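Local coordinates for DUF115 domain-containing protein (Magnetospirillum magneticum AMB-1, PDB 5MU5) that probably transfers sugars to flagellin as a glycosyltransferase of the Maf family, which takes part in forming the bacterial flagellum, at residues A[117-122]-A[140-145]; A[206-211]-A[609-614]; A[262-267]-A[384-389]; A[280-285]-A[413-418]; A[349-354]-A[366-371]. All coordinates share one frame; numbering follows the deposited sequence.

Interaction 1. Residues A[117-122]-A[140-145]; sequences EESGGF and EQDNPA
Phe122 and Ala145 meet in a combined backbone and CH-pi contact, where the loop leading into strand 123-127 runs beside the turn that leaves helix 134-142. The Ala145 methyl, CB, sits over the centre of the Phe122 ring, 3.6 Å from the centroid and 13° off the normal. CG of Phe122 is anti to its backbone N (chi1 -172°), beside the carbonyl carbon, whose oxygen takes Ala145 N at 2.7 Å. This bond opens the pairing of parallel strands 123-127 and 146-150, joined through helix 134-142 as a beta-alpha-beta crossover. An alanine at Phe122 would probably leave the Ala145 methyl without its aromatic floor and open a gap toward Met572 and Leu573 of helix 568-579. Further back, Asn143 leaves the helix with positive phi, and a water lies between Gly121 O (2.5 Å) and Asp142 O (2.6 Å). Asp142 swings its carboxylate toward Gly120, with OD1 3.1 Å from Gly120 N. Its charge is met by two arginines, Arg79 at OD1 and Arg211 at OD2. Ser119 packs CB against Gln141 O at 3.4 Å, while its OG binds Ala73 O.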
# COMPACT_ATOMS: atom_id res chain seq x y z
N GLU A 117 23.00 2.47 20.77
CA GLU A 117 23.36 2.34 22.19
C GLU A 117 22.40 3.10 23.10
O GLU A 117 22.56 3.10 24.31
CB GLU A 117 24.78 2.83 22.44
CG GLU A 117 25.81 1.71 22.37
CD GLU A 117 27.25 2.20 22.48
OE1 GLU A 117 27.46 3.40 22.80
OE2 GLU A 117 28.17 1.39 22.26
N GLU A 118 21.39 3.73 22.51
CA GLU A 118 20.42 4.52 23.25
C GLU A 118 19.03 3.88 23.15
O GLU A 118 18.69 3.23 22.16
CB GLU A 118 20.40 5.95 22.67
CG GLU A 118 20.14 6.02 21.15
CD GLU A 118 20.01 7.44 20.60
OE1 GLU A 118 20.43 8.41 21.27
OE2 GLU A 118 19.47 7.57 19.47
N SER A 119 18.23 4.03 24.19
CA SER A 119 16.82 3.64 24.14
C SER A 119 16.11 4.74 23.37
O SER A 119 16.54 5.89 23.40
CB SER A 119 16.21 3.53 25.54
OG SER A 119 16.51 2.28 26.12
N GLY A 120 15.03 4.39 22.68
CA GLY A 120 14.28 5.38 21.92
C GLY A 120 13.26 4.75 20.99
O GLY A 120 12.56 3.81 21.37
N GLY A 121 13.19 5.26 19.76
CA GLY A 121 12.22 4.76 18.78
C GLY A 121 10.89 5.50 18.86
O GLY A 121 10.40 5.83 19.96
N PHE A 122 10.32 5.76 17.69
CA PHE A 122 9.08 6.51 17.57
C PHE A 122 7.91 5.73 18.13
O PHE A 122 7.12 6.29 18.89
CB PHE A 122 8.81 6.84 16.11
CG PHE A 122 7.66 7.78 15.90
CD1 PHE A 122 6.36 7.31 15.92
CD2 PHE A 122 7.89 9.12 15.68
CE1 PHE A 122 5.29 8.17 15.73
CE2 PHE A 122 6.83 9.98 15.47
CZ PHE A 122 5.52 9.52 15.51
N GLU A 140 9.21 5.65 30.26
CA GLU A 140 10.36 6.41 30.74
C GLU A 140 11.63 6.09 29.93
O GLU A 140 12.43 6.97 29.67
CB GLU A 140 10.58 6.15 32.24
CG GLU A 140 11.54 7.12 32.91
CD GLU A 140 13.00 6.85 32.59
OE1 GLU A 140 13.40 5.67 32.45
OE2 GLU A 140 13.77 7.83 32.50
N GLN A 141 11.80 4.83 29.53
CA GLN A 141 12.97 4.43 28.77
C GLN A 141 12.96 5.00 27.35
O GLN A 141 13.92 5.61 26.92
CB GLN A 141 13.07 2.90 28.69
CG GLN A 141 13.38 2.21 30.02
CD GLN A 141 13.20 0.70 29.94
OE1 GLN A 141 12.43 0.21 29.12
NE2 GLN A 141 13.88 -0.03 30.80
N ASP A 142 11.85 4.82 26.65
CA ASP A 142 11.78 5.15 25.22
C ASP A 142 11.10 6.46 24.85
O ASP A 142 11.37 6.99 23.77
CB ASP A 142 11.07 4.02 24.48
CG ASP A 142 11.84 2.72 24.53
OD1 ASP A 142 13.08 2.73 24.39
OD2 ASP A 142 11.21 1.66 24.70
N ASN A 143 10.23 6.97 25.71
CA ASN A 143 9.43 8.16 25.39
C ASN A 143 8.85 8.10 23.95
O ASN A 143 9.12 8.96 23.11
CB ASN A 143 10.26 9.40 25.62
CG ASN A 143 9.44 10.67 25.54
OD1 ASN A 143 8.36 10.79 26.14
ND2 ASN A 143 9.96 11.66 24.80
N PRO A 144 8.08 7.04 23.65
CA PRO A 144 7.57 6.87 22.31
C PRO A 144 6.54 7.93 21.95
O PRO A 144 5.93 8.50 22.82
CB PRO A 144 6.92 5.48 22.37
CG PRO A 144 6.50 5.34 23.79
CD PRO A 144 7.62 5.98 24.56
N ALA A 145 6.40 8.22 20.66
CA ALA A 145 5.41 9.16 20.18
C ALA A 145 4.14 8.40 19.79
O ALA A 145 3.08 8.98 19.80
CB ALA A 145 5.96 9.89 18.98
O HOH W 1 11.47 7.67 21.26

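Interaction 2. Residues A[206-211]-A[609-614]; sequences VVDWTR and VKRVTP
A salt-bridge network of Asp208, Lys610 and Arg611 ties the family's N-terminal domain to its helical-bundle domain. Arg611 grips the carboxylate end-on, one nitrogen to each oxygen. NH1 reaches Asp208 OD2 at 2.8 Å in a nearly straight bond (170°), with OD2 in the guanidinium plane. NH2 reaches Asp208 OD1 at 2.9 Å on its syn lone pair, more bent, with OD1 tilted out of the guanidinium plane and the two flat groups turned 41° apart. Lys610 NZ takes the anti lone pair of Asp208 OD2, also at 2.8 Å, its chain extended to CE and then bent (chi4 78°). OD2 therefore accepts two charged donors, which would be expected to stabilise the carboxylate as an anion. An alanine at Asp208 would probably leave Arg611 and Lys610 without their shared counter-charge here, although Lys610 also pairs with Asp606. The aliphatic part of Lys610 crosses Trp209, CE lying 3.8 Å from Trp209 CB. Asp208 and Trp209 occupy the middle of a type II turn, closed where Thr210 N and OG1 both bind Val207 O. The turn leads into strand 211-214, an outer strand of the parallel sheet. Across the contact, Lys610 and Arg611 link the end of helix 589-609 to strand 612-613, with Arg611 also held by cation-pi contact with Tyr607 of that helix and by Gln114 O.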
# COMPACT_ATOMS: atom_id res chain seq x y z
N VAL A 206 9.05 5.35 10.20
CA VAL A 206 10.12 5.22 11.19
C VAL A 206 9.92 4.08 12.14
O VAL A 206 10.00 4.25 13.36
CB VAL A 206 10.37 6.51 12.00
CG1 VAL A 206 10.97 7.57 11.10
CG2 VAL A 206 9.10 7.02 12.67
N VAL A 207 9.70 2.89 11.60
CA VAL A 207 9.55 1.73 12.47
C VAL A 207 10.86 1.29 13.09
O VAL A 207 10.84 0.50 14.00
CB VAL A 207 8.94 0.50 11.75
CG1 VAL A 207 7.48 0.77 11.45
CG2 VAL A 207 9.74 0.12 10.50
N ASP A 208 11.99 1.79 12.60
CA ASP A 208 13.27 1.37 13.15
C ASP A 208 13.37 1.57 14.67
O ASP A 208 13.07 2.63 15.18
CB ASP A 208 14.44 2.07 12.46
CG ASP A 208 15.77 1.68 13.08
OD1 ASP A 208 16.18 0.52 12.95
OD2 ASP A 208 16.40 2.54 13.72
N TRP A 209 13.78 0.51 15.36
CA TRP A 209 14.04 0.54 16.80
C TRP A 209 12.76 0.65 17.62
O TRP A 209 12.78 1.07 18.78
CB TRP A 209 15.05 1.61 17.16
CG TRP A 209 15.92 1.29 18.36
CD1 TRP A 209 16.06 2.03 19.51
CD2 TRP A 209 16.78 0.15 18.53
NE1 TRP A 209 16.94 1.42 20.37
CE2 TRP A 209 17.40 0.26 19.78
CE3 TRP A 209 17.09 -0.94 17.72
CZ2 TRP A 209 18.30 -0.68 20.24
CZ3 TRP A 209 17.99 -1.89 18.19
CH2 TRP A 209 18.58 -1.75 19.43
N THR A 210 11.65 0.26 17.01
CA THR A 210 10.38 0.12 17.71
C THR A 210 10.55 -0.91 18.84
O THR A 210 11.02 -2.03 18.62
CB THR A 210 9.27 -0.36 16.73
OG1 THR A 210 9.02 0.66 15.74
CG2 THR A 210 7.97 -0.70 17.45
N ARG A 211 10.20 -0.52 20.06
CA ARG A 211 10.21 -1.41 21.20
C ARG A 211 9.02 -2.36 21.12
O ARG A 211 7.88 -1.93 20.92
CB ARG A 211 10.12 -0.59 22.50
CG ARG A 211 10.31 -1.40 23.79
CD ARG A 211 11.75 -1.79 24.01
NE ARG A 211 11.95 -2.39 25.33
CZ ARG A 211 12.18 -1.71 26.46
NH1 ARG A 211 12.24 -0.38 26.46
NH2 ARG A 211 12.35 -2.38 27.60
N VAL A 609 20.98 8.44 12.64
CA VAL A 609 21.20 9.30 13.82
C VAL A 609 21.18 8.54 15.16
O VAL A 609 21.87 8.94 16.10
CB VAL A 609 20.21 10.47 13.97
CG1 VAL A 609 20.43 11.49 12.90
CG2 VAL A 609 18.77 10.00 13.99
N LYS A 610 20.35 7.51 15.26
CA LYS A 610 20.33 6.68 16.46
C LYS A 610 21.62 5.86 16.65
O LYS A 610 21.85 5.35 17.71
CB LYS A 610 19.24 5.62 16.37
CG LYS A 610 17.82 6.10 16.34
CD LYS A 610 16.96 4.86 16.44
CE LYS A 610 15.56 5.14 15.94
NZ LYS A 610 15.53 5.14 14.46
N ARG A 611 22.40 5.70 15.59
CA ARG A 611 23.55 4.82 15.59
C ARG A 611 24.87 5.56 15.45
O ARG A 611 25.94 4.95 15.47
CB ARG A 611 23.39 3.82 14.44
CG ARG A 611 22.26 2.82 14.67
CD ARG A 611 22.00 1.95 13.46
NE ARG A 611 20.98 0.93 13.71
CZ ARG A 611 19.67 1.17 13.80
NH1 ARG A 611 19.16 2.39 13.67
NH2 ARG A 611 18.84 0.16 14.00
N VAL A 612 24.81 6.88 15.35
CA VAL A 612 26.03 7.65 15.17
C VAL A 612 26.87 7.69 16.45
O VAL A 612 26.35 7.89 17.53
CB VAL A 612 25.72 9.07 14.66
CG1 VAL A 612 25.11 9.93 15.75
CG2 VAL A 612 26.97 9.71 14.08
N THR A 613 28.17 7.44 16.31
CA THR A 613 29.14 7.59 17.41
C THR A 613 30.29 8.45 16.92
O THR A 613 30.60 8.46 15.72
CB THR A 613 29.73 6.25 17.90
OG1 THR A 613 30.36 5.57 16.81
CG2 THR A 613 28.64 5.39 18.50
N PRO A 614 30.97 9.15 17.84
CA PRO A 614 30.72 9.23 19.29
C PRO A 614 29.42 9.96 19.64
O PRO A 614 29.10 11.01 19.06
CB PRO A 614 31.90 10.06 19.80
CG PRO A 614 32.96 9.94 18.78
CD PRO A 614 32.30 9.63 17.47

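Interaction 3. Residues A[262-267]-A[384-389]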
# COMPACT_ATOMS: atom_id res chain seq x y z
N SER A 262 -11.87 8.69 -25.04
CA SER A 262 -13.02 8.60 -24.18
C SER A 262 -12.59 8.10 -22.80
O SER A 262 -11.44 7.71 -22.60
CB SER A 262 -14.05 7.67 -24.78
OG SER A 262 -14.50 8.14 -26.03
N ILE A 263 -13.52 8.15 -21.86
CA ILE A 263 -13.28 7.83 -20.47
C ILE A 263 -14.20 6.72 -20.06
O ILE A 263 -15.40 6.78 -20.33
CB ILE A 263 -13.63 9.03 -19.57
CG1 ILE A 263 -12.84 10.27 -19.98
CG2 ILE A 263 -13.31 8.69 -18.12
CD1 ILE A 263 -11.34 10.06 -19.98
N LEU A 264 -13.66 5.71 -19.39
CA LEU A 264 -14.44 4.58 -18.91
C LEU A 264 -15.38 4.95 -17.76
O LEU A 264 -15.02 5.71 -16.86
CB LEU A 264 -13.51 3.46 -18.49
CG LEU A 264 -14.17 2.14 -18.11
CD1 LEU A 264 -13.24 0.96 -18.36
CD2 LEU A 264 -14.59 2.14 -16.64
N GLN A 265 -16.57 4.37 -17.78
CA GLN A 265 -17.62 4.64 -16.80
C GLN A 265 -18.24 3.30 -16.35
O GLN A 265 -18.34 2.38 -17.14
CB GLN A 265 -18.66 5.53 -17.45
CG GLN A 265 -19.60 6.23 -16.52
CD GLN A 265 -20.27 7.42 -17.19
OE1 GLN A 265 -20.55 8.43 -16.55
NE2 GLN A 265 -20.49 7.33 -18.49
N HIS A 266 -18.57 3.19 -15.06
CA HIS A 266 -19.21 2.00 -14.52
C HIS A 266 -20.63 1.97 -14.98
O HIS A 266 -21.27 3.00 -15.05
CB HIS A 266 -19.17 2.00 -13.00
CG HIS A 266 -17.82 1.67 -12.44
ND1 HIS A 266 -17.53 0.47 -11.84
CD2 HIS A 266 -16.66 2.37 -12.46
CE1 HIS A 266 -16.26 0.45 -11.47
NE2 HIS A 266 -15.71 1.59 -11.85
N SER A 267 -21.12 0.79 -15.31
CA SER A 267 -22.47 0.62 -15.78
C SER A 267 -23.34 0.06 -14.66
O SER A 267 -22.95 -0.85 -13.97
CB SER A 267 -22.48 -0.34 -16.96
OG SER A 267 -23.80 -0.60 -17.39
N TYR A 384 -14.98 7.04 -12.69
CA TYR A 384 -14.19 6.80 -13.89
C TYR A 384 -12.89 6.03 -13.59
O TYR A 384 -11.99 5.97 -14.43
CB TYR A 384 -13.88 8.12 -14.60
CG TYR A 384 -15.09 8.99 -14.86
CD1 TYR A 384 -15.97 8.71 -15.90
CD2 TYR A 384 -15.36 10.10 -14.07
CE1 TYR A 384 -17.08 9.51 -16.14
CE2 TYR A 384 -16.47 10.90 -14.29
CZ TYR A 384 -17.32 10.59 -15.32
OH TYR A 384 -18.41 11.36 -15.54
N SER A 385 -12.80 5.46 -12.40
CA SER A 385 -11.63 4.65 -12.03
C SER A 385 -12.07 3.21 -11.85
O SER A 385 -13.26 2.91 -11.89
CB SER A 385 -10.96 5.14 -10.74
OG SER A 385 -11.90 5.26 -9.71
N LEU A 386 -11.07 2.35 -11.71
CA LEU A 386 -11.28 0.95 -11.43
C LEU A 386 -10.54 0.58 -10.16
O LEU A 386 -9.50 1.16 -9.85
CB LEU A 386 -10.76 0.11 -12.58
CG LEU A 386 -11.44 0.32 -13.93
CD1 LEU A 386 -10.69 -0.46 -14.98
CD2 LEU A 386 -12.91 -0.09 -13.90
N ASP A 387 -11.13 -0.35 -9.42
CA ASP A 387 -10.51 -1.01 -8.29
C ASP A 387 -9.92 -2.32 -8.80
O ASP A 387 -10.45 -2.92 -9.75
CB ASP A 387 -11.56 -1.38 -7.24
CG ASP A 387 -12.15 -0.17 -6.55
OD1 ASP A 387 -11.46 0.87 -6.47
OD2 ASP A 387 -13.30 -0.27 -6.08
N ASP A 388 -8.85 -2.77 -8.15
CA ASP A 388 -8.20 -4.02 -8.49
C ASP A 388 -7.83 -4.07 -9.97
O ASP A 388 -7.90 -5.12 -10.60
CB ASP A 388 -9.07 -5.23 -8.09
CG ASP A 388 -9.25 -5.36 -6.56
OD1 ASP A 388 -8.23 -5.29 -5.82
OD2 ASP A 388 -10.41 -5.53 -6.10
N SER A 389 -7.44 -2.93 -10.52
CA SER A 389 -7.00 -2.87 -11.92
C SER A 389 -5.59 -3.41 -12.04
O SER A 389 -5.15 -3.70 -13.16
CB SER A 389 -7.10 -1.46 -12.53
OG SER A 389 -6.20 -0.56 -11.94
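His266 gives the contact its conventional hydrogen bond: NE2 donates to Ser385 O at 2.8 Å, with 155° at the hydrogen. The acceptor lies in the imidazole plane and the donor sits nearly in line with the carbonyl, which should limit rotation of the ring. A weaker polar contact comes from Tyr384 CA, whose hydrogen faces Leu264 O at 3.3 Å. The same oxygen lies in the plane of the Tyr384 ring, at its edge beside CD1. Residues 262-267 begin as strand 262-263, which sits between strands 363-367 and 530-531 in the large mixed sheet to which the MptE-like region contributes most strands. Residues 384-389 lie in the loop between helices 373-378 and 393-404, laid across the chain as it leaves that strand. Apolar contacts fill the join. Ile263 CG2, anti to its backbone N, crosses Tyr384 at about a right angle and touches CD1 at 3.5 Å. Leu264 and Leu386 likewise cross, meeting through their CD2 methyls at 3.9 Å. Gln265 instead lies alongside Tyr384, pointing the same way, with OE1 3.7 Å from CE1. The polar ends of this last pair are engaged beyond the contact, Gln265 NE2 by Ser528 O and Tyr384 OH by Arg530.

Interaction 4. Residues A[280-285]-A[413-418]; sequences SGPSID and GVDLGS. With SO4 (sulfate ion), chain B.
Ser283 OG is gripped by three partners: it donates to Asp415 OD1 at 2.6 Å, accepts a hydrogen bond from a water at 2.9 Å and is also bound by the backbone N of Asp494. That water in turn accepts from Gly413 N at 2.8 Å, bridging the serine to the other loop. The Asp415 carboxylate holds Ser283 with both oxygens. OD2 takes the backbone N of Ser283 on its syn lone pair at 3.0 Å (161°), while the hydroxyl meets OD1 on the syn side, 20° out of the carboxylate plane. Ser283 OG stands between its backbone N and carbonyl carbon (chi1 76°), the crowded position, on the side of the aspartate. Both carboxylate oxygens are thus held by donors near the start of helix 284-294. A second tie runs from Gly281 N to Gly413 O at 2.7 Å. The backbone lies close against the carboxylate at Gly281, whose CA is 3.7 Å from Asp415 CG. Away from the aspartate, Ser280 OG donates at 3.2 Å to O1 of a sulfate, which Thr305 OG1 also binds. That anion is probably from crystallisation, though it might mark an anion-binding spot. The two loops follow neighbouring parallel strands, 275-278 and 408-412, and the first, glycine-containing, leads into a helix as in Rossmann-like folds.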
# COMPACT_ATOMS: atom_id res chain seq x y z
N SER A 280 -1.69 -13.95 -21.17
CA SER A 280 -0.54 -14.44 -21.91
C SER A 280 -0.00 -15.82 -21.49
O SER A 280 1.06 -16.22 -21.92
CB SER A 280 0.58 -13.38 -21.87
OG SER A 280 0.98 -13.08 -20.55
N GLY A 281 -0.75 -16.56 -20.69
CA GLY A 281 -0.32 -17.90 -20.30
C GLY A 281 -0.31 -18.88 -21.47
O GLY A 281 -1.23 -18.87 -22.27
N PRO A 282 0.72 -19.75 -21.57
CA PRO A 282 0.83 -20.69 -22.70
C PRO A 282 -0.23 -21.80 -22.81
O PRO A 282 -0.35 -22.44 -23.88
CB PRO A 282 2.22 -21.31 -22.52
CG PRO A 282 2.56 -21.12 -21.08
CD PRO A 282 1.85 -19.87 -20.63
N SER A 283 -1.04 -22.03 -21.77
CA SER A 283 -2.11 -23.02 -21.92
C SER A 283 -3.15 -22.62 -22.99
O SER A 283 -3.94 -23.45 -23.41
CB SER A 283 -2.80 -23.32 -20.59
OG SER A 283 -3.67 -22.29 -20.20
N ILE A 284 -3.10 -21.37 -23.44
CA ILE A 284 -4.00 -20.86 -24.49
C ILE A 284 -4.03 -21.75 -25.76
O ILE A 284 -5.08 -21.89 -26.38
CB ILE A 284 -3.62 -19.40 -24.88
CG1 ILE A 284 -4.68 -18.72 -25.74
CG2 ILE A 284 -2.29 -19.35 -25.61
CD1 ILE A 284 -5.86 -18.25 -24.95
N ASP A 285 -2.92 -22.38 -26.13
CA ASP A 285 -2.90 -23.14 -27.39
C ASP A 285 -3.94 -24.28 -27.44
O ASP A 285 -4.39 -24.66 -28.52
CB ASP A 285 -1.48 -23.61 -27.75
CG ASP A 285 -1.01 -24.78 -26.91
OD1 ASP A 285 -1.48 -24.93 -25.76
OD2 ASP A 285 -0.15 -25.54 -27.40
N GLY A 413 -5.80 -18.37 -20.92
CA GLY A 413 -4.42 -17.95 -20.80
C GLY A 413 -4.11 -17.18 -19.53
O GLY A 413 -3.18 -16.38 -19.52
N VAL A 414 -4.93 -17.38 -18.51
CA VAL A 414 -4.73 -16.77 -17.20
C VAL A 414 -4.22 -17.91 -16.33
O VAL A 414 -4.94 -18.43 -15.48
CB VAL A 414 -6.02 -16.21 -16.61
CG1 VAL A 414 -5.74 -15.47 -15.30
CG2 VAL A 414 -6.65 -15.24 -17.58
N ASP A 415 -2.98 -18.32 -16.60
CA ASP A 415 -2.36 -19.47 -15.96
C ASP A 415 -1.82 -19.10 -14.58
O ASP A 415 -2.14 -19.76 -13.59
CB ASP A 415 -1.21 -20.01 -16.82
CG ASP A 415 -1.68 -20.60 -18.15
OD1 ASP A 415 -2.88 -20.53 -18.46
OD2 ASP A 415 -0.82 -21.14 -18.89
N LEU A 416 -0.99 -18.07 -14.52
CA LEU A 416 -0.44 -17.57 -13.26
C LEU A 416 0.34 -18.68 -12.56
O LEU A 416 0.26 -18.83 -11.32
CB LEU A 416 -1.57 -17.05 -12.36
CG LEU A 416 -2.54 -16.07 -13.03
CD1 LEU A 416 -3.62 -15.64 -12.07
CD2 LEU A 416 -1.79 -14.87 -13.56
N GLY A 417 1.02 -19.48 -13.36
CA GLY A 417 1.81 -20.60 -12.91
C GLY A 417 1.86 -21.72 -13.94
O GLY A 417 1.08 -21.73 -14.88
N SER A 418 2.77 -22.66 -13.73
CA SER A 418 2.97 -23.79 -14.62
C SER A 418 2.66 -25.07 -13.93
O SER A 418 3.03 -25.28 -12.79
CB SER A 418 4.42 -23.87 -15.10
OG SER A 418 4.78 -22.72 -15.83
S SO4 B . 1.53 -9.14 -20.24
O1 SO4 B . 0.30 -9.98 -20.19
O2 SO4 B . 2.67 -10.06 -20.54
O3 SO4 B . 1.73 -8.46 -18.92
O4 SO4 B . 1.33 -8.08 -21.29
O HOH W 2 -5.97 -21.08 -21.42

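Interaction 5. Residues A[349-354]-A[366-371]; sequences GSNTVD and YYFRPA
Gly349 begins the contact as a parallel strand residue, its O accepting Tyr367 N at 2.9 Å and also facing the CA hydrogen of Tyr366. Strands 346-350 and 363-367 are parallel neighbours in the large mixed sheet built mostly from the MptE-like region, joined by a connection without a helix. Ser350 lies on the same side of the sheet as Tyr367, whose CG stands between the backbone N and carbonyl carbon (chi1 74°). The ring comes back against the neighbouring strand, and Ser350 CA sits over its face, 4.0 Å from the centroid; the Tyr367 hydroxyl is bound to Ser389. Asn351 carries the pairing beyond the strand ends. Its N donates to Tyr367 O at 2.9 Å, and OD1 takes Arg369 N at 3.0 Å with 166° at the hydrogen, much as a backbone carbonyl would. Asn351 ND2 donates to a water that passes the link on to Arg369 O, and also binds Ser252. The amide is thus held by bonds at both ends. Its ND2 is 3.5 Å from Phe368 CD2, the two side chains crossing at about a right angle with planes 45° apart. A type I turn, closed by Val353 N to Ser350 O, then leads the chain away, the hydroxyls of Ser350 and Thr352 hydrogen-bonded within it. At Val353, CG2 rests at the edge of the Tyr366 ring, 4.0 Å from CE1.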
# COMPACT_ATOMS: atom_id res chain seq x y z
N GLY A 349 -7.00 1.68 -21.56
CA GLY A 349 -5.80 1.79 -20.80
C GLY A 349 -5.92 2.74 -19.63
O GLY A 349 -6.82 3.57 -19.54
N SER A 350 -4.98 2.57 -18.71
CA SER A 350 -4.78 3.51 -17.64
C SER A 350 -4.43 4.89 -18.23
O SER A 350 -3.77 4.99 -19.27
CB SER A 350 -3.64 3.02 -16.76
OG SER A 350 -3.12 4.09 -16.01
N ASN A 351 -4.83 5.95 -17.54
CA ASN A 351 -4.49 7.29 -17.99
C ASN A 351 -2.99 7.55 -18.05
O ASN A 351 -2.55 8.50 -18.70
CB ASN A 351 -5.17 8.36 -17.14
CG ASN A 351 -4.82 8.28 -15.66
OD1 ASN A 351 -4.94 7.22 -15.01
ND2 ASN A 351 -4.44 9.43 -15.11
N THR A 352 -2.20 6.70 -17.40
CA THR A 352 -0.76 6.85 -17.38
C THR A 352 -0.01 6.00 -18.40
O THR A 352 1.20 5.93 -18.34
CB THR A 352 -0.20 6.51 -16.00
OG1 THR A 352 -0.51 5.16 -15.72
CG2 THR A 352 -0.81 7.44 -14.92
N VAL A 353 -0.70 5.34 -19.33
CA VAL A 353 0.03 4.58 -20.35
C VAL A 353 0.81 5.54 -21.25
O VAL A 353 0.49 6.74 -21.35
CB VAL A 353 -0.87 3.67 -21.19
CG1 VAL A 353 -1.58 2.67 -20.29
CG2 VAL A 353 -1.85 4.46 -22.07
N ASP A 354 1.83 5.01 -21.93
CA ASP A 354 2.63 5.85 -22.81
C ASP A 354 1.74 6.61 -23.82
O ASP A 354 0.92 6.02 -24.48
CB ASP A 354 3.68 5.00 -23.54
CG ASP A 354 4.78 5.85 -24.20
OD1 ASP A 354 4.52 6.45 -25.28
OD2 ASP A 354 5.91 5.90 -23.65
N TYR A 366 -9.69 5.66 -21.66
CA TYR A 366 -8.87 5.69 -20.47
C TYR A 366 -9.71 5.48 -19.21
O TYR A 366 -10.82 5.94 -19.13
CB TYR A 366 -8.16 7.04 -20.32
CG TYR A 366 -7.16 7.31 -21.39
CD1 TYR A 366 -6.05 6.51 -21.53
CD2 TYR A 366 -7.34 8.37 -22.28
CE1 TYR A 366 -5.14 6.75 -22.52
CE2 TYR A 366 -6.44 8.61 -23.28
CZ TYR A 366 -5.34 7.81 -23.39
OH TYR A 366 -4.44 8.05 -24.39
N TYR A 367 -9.13 4.82 -18.22
CA TYR A 367 -9.70 4.83 -16.89
C TYR A 367 -8.63 5.49 -16.01
O TYR A 367 -7.45 5.57 -16.40
CB TYR A 367 -10.06 3.44 -16.41
CG TYR A 367 -8.87 2.60 -16.02
CD1 TYR A 367 -8.19 1.86 -16.95
CD2 TYR A 367 -8.43 2.57 -14.71
CE1 TYR A 367 -7.08 1.10 -16.59
CE2 TYR A 367 -7.34 1.81 -14.34
CZ TYR A 367 -6.66 1.09 -15.28
OH TYR A 367 -5.59 0.33 -14.87
N PHE A 368 -9.04 5.99 -14.86
CA PHE A 368 -8.13 6.69 -13.98
C PHE A 368 -7.62 5.80 -12.89
O PHE A 368 -8.36 5.29 -12.06
CB PHE A 368 -8.76 7.98 -13.46
CG PHE A 368 -8.90 8.98 -14.52
CD1 PHE A 368 -9.98 8.96 -15.36
CD2 PHE A 368 -7.86 9.86 -14.79
CE1 PHE A 368 -10.07 9.83 -16.41
CE2 PHE A 368 -7.95 10.77 -15.83
CZ PHE A 368 -9.05 10.75 -16.64
N ARG A 369 -6.31 5.57 -12.94
CA ARG A 369 -5.68 4.72 -11.97
C ARG A 369 -5.45 5.47 -10.66
O ARG A 369 -4.79 6.49 -10.64
CB ARG A 369 -4.38 4.16 -12.52
CG ARG A 369 -4.01 2.96 -11.72
CD ARG A 369 -2.73 2.32 -12.13
NE ARG A 369 -2.59 1.12 -11.31
CZ ARG A 369 -1.57 0.28 -11.38
NH1 ARG A 369 -0.61 0.50 -12.26
NH2 ARG A 369 -1.53 -0.78 -10.58
N PRO A 370 -6.01 4.97 -9.55
CA PRO A 370 -5.96 5.70 -8.30
C PRO A 370 -4.59 5.73 -7.61
O PRO A 370 -3.65 5.08 -8.06
CB PRO A 370 -7.01 4.99 -7.43
CG PRO A 370 -7.13 3.62 -8.00
CD PRO A 370 -6.79 3.72 -9.45
N ALA A 371 -4.49 6.52 -6.54
CA ALA A 371 -3.30 6.53 -5.69
C ALA A 371 -2.03 7.02 -6.39
O ALA A 371 -0.93 6.49 -6.18
CB ALA A 371 -3.07 5.13 -5.08
O HOH W 3 -3.84 8.35 -12.52

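Overall arrangement
The five contacts fall into two groups on opposite sides of the chain's centre. Interactions 1 and 2 touch, among other places, through Arg211, and lie at the N-terminal parallel sheet. The first is partly buried and chiefly backbone and aromatic packing; the second is a buried cluster of charges bringing in the C-terminal helical bundle. Interactions 3 and 5 also touch, their centres 9 Å apart, because strands 262-263 and 363-367 are neighbours in one sheet; both are buried, with backbone, aromatic and aliphatic contacts. Interaction 4 is partly buried at strand ends elsewhere in this sheet and relies on polar loop contacts. Interactions 3, 4 and 5 lie within the chain loop closed by interaction 2.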